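Local coordinates for protein gamma-glutamyl phosphate reductase (Saccharomyces cerevisiae, PDB 1VLU) that catalyses the NADPH-dependent reduction of L-gamma-glutamyl phosphate to glutamate semialdehyde, the second step on the way from glutamate to proline, at residues Thr275-Pro280 with Glu355-His360. Sequence-based numbering, arbitrary orientation.
Sequences TLLINP and ESAIQH
Leu277, on strand 274-278, is the one side chain of segment 275-280 that meets the helix at 355-360, and its two methyls divide the work. Leu277 CD2 lies over one face of the His360 imidazole, 4.3 Å from the ring centroid and 22° off the ring normal, a CH-pi contact displaced toward the rim; its closest ring atom is His360 CG, at 4.0 Å. Leu277 CD1 packs against Ala357 CB at 4.3 Å and comes within 4.0 Å of Ala357 O. The methyls thus lie against residues about one helical turn apart, and both come near His360 CB. Leu277 leaves the strand toward the helix; with CG anti to the carbonyl carbon (chi1 -63°), the methyls reach His360 and Ala357. The imidazole may be biased in its rotation by a weak, bent hydrogen bond from His360 ND1 to Ser356 O (3.0 Å, 129°), a carbonyl that also accepts the backbone N of His360. Behind the leucine, strand 274-278 runs between parallel neighbours 242-246 and 347-350; Leu276 and Ile278 face helix 285-296 on the other side of the sheet. Helices thus cover both faces, a three-layer alpha/beta arrangement as in the catalytic domain of aldehyde dehydrogenases. Cutting Leu277 back to an alanine takes away CG and both methyls, and is likely to leave this imidazole face without its CH-pi partner and open a gap beside Ala357. No hydrogen bond or salt bridge crosses between the two segments; what joins them is apolar contact, largely dispersion, which depends on close shape fit.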
ATOM      1  N   THR A 275       6.900  -9.461  20.063  1.00 56.07           N
ATOM      2  CA  THR A 275       6.219  -9.245  21.326  1.00 51.93           C
ATOM      3  C   THR A 275       5.869 -10.591  21.950  1.00 50.41           C
ATOM      4  O   THR A 275       5.454 -11.525  21.261  1.00 48.55           O
ATOM      5  CB  THR A 275       4.965  -8.355  21.170  1.00 51.47           C
ATOM      6  OG1 THR A 275       5.340  -7.125  20.539  1.00 52.74           O
ATOM      7  CG2 THR A 275       4.354  -8.021  22.530  1.00 51.17           C
ATOM      8  N   LEU A 276       6.097 -10.679  23.255  1.00 49.43           N
ATOM      9  CA  LEU A 276       5.667 -11.799  24.062  1.00 47.82           C
ATOM     10  C   LEU A 276       4.408 -11.388  24.790  1.00 45.38           C
ATOM     11  O   LEU A 276       4.432 -10.474  25.601  1.00 46.02           O
ATOM     12  CB  LEU A 276       6.745 -12.130  25.090  1.00 48.62           C
ATOM     13  CG  LEU A 276       6.972 -13.590  25.453  1.00 48.60           C
ATOM     14  CD1 LEU A 276       7.243 -14.409  24.217  1.00 50.02           C
ATOM     15  CD2 LEU A 276       8.161 -13.645  26.355  1.00 52.46           C
ATOM     16  N   LEU A 277       3.304 -12.066  24.506  1.00 44.33           N
ATOM     17  CA  LEU A 277       2.050 -11.785  25.189  1.00 42.45           C
ATOM     18  C   LEU A 277       1.862 -12.884  26.230  1.00 43.78           C
ATOM     19  O   LEU A 277       1.776 -14.063  25.885  1.00 44.30           O
ATOM     20  CB  LEU A 277       0.887 -11.708  24.187  1.00 43.37           C
ATOM     21  CG  LEU A 277       0.881 -10.607  23.111  1.00 37.91           C
ATOM     22  CD1 LEU A 277      -0.097 -10.945  22.021  1.00 40.94           C
ATOM     23  CD2 LEU A 277       0.519  -9.275  23.717  1.00 45.72           C
ATOM     24  N   ILE A 278       1.843 -12.492  27.503  1.00 43.05           N
ATOM     25  CA  ILE A 278       1.874 -13.436  28.614  1.00 44.02           C
ATOM     26  C   ILE A 278       0.556 -13.446  29.380  1.00 44.09           C
ATOM     27  O   ILE A 278       0.097 -12.410  29.851  1.00 46.31           O
ATOM     28  CB  ILE A 278       3.046 -13.113  29.606  1.00 45.46           C
ATOM     29  CG1 ILE A 278       4.405 -13.275  28.905  1.00 45.66           C
ATOM     30  CG2 ILE A 278       2.966 -13.997  30.841  1.00 42.09           C
ATOM     31  CD1 ILE A 278       5.581 -12.973  29.768  1.00 44.08           C
ATOM     32  N   ASN A 279      -0.059 -14.613  29.502  1.00 43.04           N
ATOM     33  CA  ASN A 279      -1.175 -14.756  30.417  1.00 43.54           C
ATOM     34  C   ASN A 279      -0.660 -14.856  31.857  1.00 44.26           C
ATOM     35  O   ASN A 279       0.165 -15.730  32.158  1.00 41.87           O
ATOM     36  CB  ASN A 279      -2.015 -15.976  30.059  1.00 44.31           C
ATOM     37  CG  ASN A 279      -3.393 -15.937  30.677  1.00 41.42           C
ATOM     38  OD1 ASN A 279      -3.548 -15.870  31.891  1.00 41.63           O
ATOM     39  ND2 ASN A 279      -4.412 -15.987  29.829  1.00 44.98           N
ATOM     40  N   PRO A 280      -1.144 -13.955  32.750  1.00 45.17           N
ATOM     41  CA  PRO A 280      -0.738 -13.932  34.161  1.00 44.86           C
ATOM     42  C   PRO A 280      -0.975 -15.267  34.876  1.00 45.11           C
ATOM     43  O   PRO A 280      -0.212 -15.620  35.779  1.00 46.40           O
ATOM     44  CB  PRO A 280      -1.633 -12.846  34.773  1.00 45.06           C
ATOM     45  CG  PRO A 280      -2.008 -11.973  33.645  1.00 45.61           C
ATOM     46  CD  PRO A 280      -2.126 -12.891  32.454  1.00 45.36           C
ATOM     47  N   GLU A 355      -8.894 -14.147  23.496  1.00 46.44           N
ATOM     48  CA  GLU A 355      -9.558 -12.987  22.900  1.00 48.36           C
ATOM     49  C   GLU A 355      -8.763 -11.699  23.036  1.00 47.51           C
ATOM     50  O   GLU A 355      -8.705 -10.895  22.101  1.00 50.45           O
ATOM     51  CB  GLU A 355     -10.958 -12.786  23.489  1.00 48.22           C
ATOM     52  CG  GLU A 355     -11.866 -14.000  23.349  1.00 61.16           C
ATOM     53  CD  GLU A 355     -11.716 -15.040  24.484  1.00 73.94           C
ATOM     54  OE1 GLU A 355     -10.579 -15.414  24.866  1.00 69.01           O
ATOM     55  OE2 GLU A 355     -12.766 -15.504  24.985  1.00 82.21           O
ATOM     56  N   SER A 356      -8.153 -11.494  24.193  1.00 46.39           N
ATOM     57  CA  SER A 356      -7.329 -10.316  24.400  1.00 46.21           C
ATOM     58  C   SER A 356      -6.019 -10.355  23.576  1.00 46.59           C
ATOM     59  O   SER A 356      -5.614  -9.347  22.993  1.00 46.45           O
ATOM     60  CB  SER A 356      -7.055 -10.118  25.888  1.00 45.95           C
ATOM     61  OG  SER A 356      -6.076  -9.113  26.071  1.00 50.31           O
ATOM     62  N   ALA A 357      -5.364 -11.515  23.543  1.00 46.39           N
ATOM     63  CA  ALA A 357      -4.216 -11.748  22.657  1.00 44.78           C
ATOM     64  C   ALA A 357      -4.538 -11.484  21.184  1.00 45.61           C
ATOM     65  O   ALA A 357      -3.743 -10.864  20.478  1.00 46.96           O
ATOM     66  CB  ALA A 357      -3.701 -13.171  22.835  1.00 43.64           C
ATOM     67  N   ILE A 358      -5.695 -11.961  20.727  1.00 45.26           N
ATOM     68  CA  ILE A 358      -6.190 -11.713  19.379  1.00 45.92           C
ATOM     69  C   ILE A 358      -6.332 -10.209  19.101  1.00 49.27           C
ATOM     70  O   ILE A 358      -5.782  -9.695  18.102  1.00 48.64           O
ATOM     71  CB  ILE A 358      -7.536 -12.442  19.140  1.00 46.52           C
ATOM     72  CG1 ILE A 358      -7.309 -13.953  18.985  1.00 43.88           C
ATOM     73  CG2 ILE A 358      -8.252 -11.890  17.919  1.00 40.38           C
ATOM     74  CD1 ILE A 358      -8.585 -14.765  19.012  1.00 39.62           C
ATOM     75  N   GLN A 359      -7.039  -9.509  19.994  1.00 50.34           N
ATOM     76  CA  GLN A 359      -7.218  -8.060  19.885  1.00 55.47           C
ATOM     77  C   GLN A 359      -5.892  -7.337  19.757  1.00 52.94           C
ATOM     78  O   GLN A 359      -5.752  -6.478  18.896  1.00 54.83           O
ATOM     79  CB  GLN A 359      -8.039  -7.493  21.059  1.00 55.19           C
ATOM     80  CG  GLN A 359      -9.539  -7.748  20.926  1.00 60.32           C
ATOM     81  CD  GLN A 359     -10.355  -7.376  22.178  1.00 64.21           C
ATOM     82  OE1 GLN A 359      -9.822  -7.287  23.301  1.00 78.23           O
ATOM     83  NE2 GLN A 359     -11.663  -7.176  21.987  1.00 71.48           N
ATOM     84  N   HIS A 360      -4.924  -7.688  20.596  1.00 51.53           N
ATOM     85  CA  HIS A 360      -3.589  -7.084  20.538  1.00 53.32           C
ATOM     86  C   HIS A 360      -2.924  -7.304  19.182  1.00 52.19           C
ATOM     87  O   HIS A 360      -2.355  -6.387  18.615  1.00 52.99           O
ATOM     88  CB  HIS A 360      -2.667  -7.685  21.606  1.00 55.24           C
ATOM     89  CG  HIS A 360      -2.766  -7.043  22.952  1.00 62.72           C
ATOM     90  ND1 HIS A 360      -3.327  -7.680  24.041  1.00 66.81           N
ATOM     91  CD2 HIS A 360      -2.332  -5.842  23.402  1.00 69.02           C
ATOM     92  CE1 HIS A 360      -3.255  -6.889  25.096  1.00 67.27           C
ATOM     93  NE2 HIS A 360      -2.655  -5.770  24.737  1.00 69.77           N
TER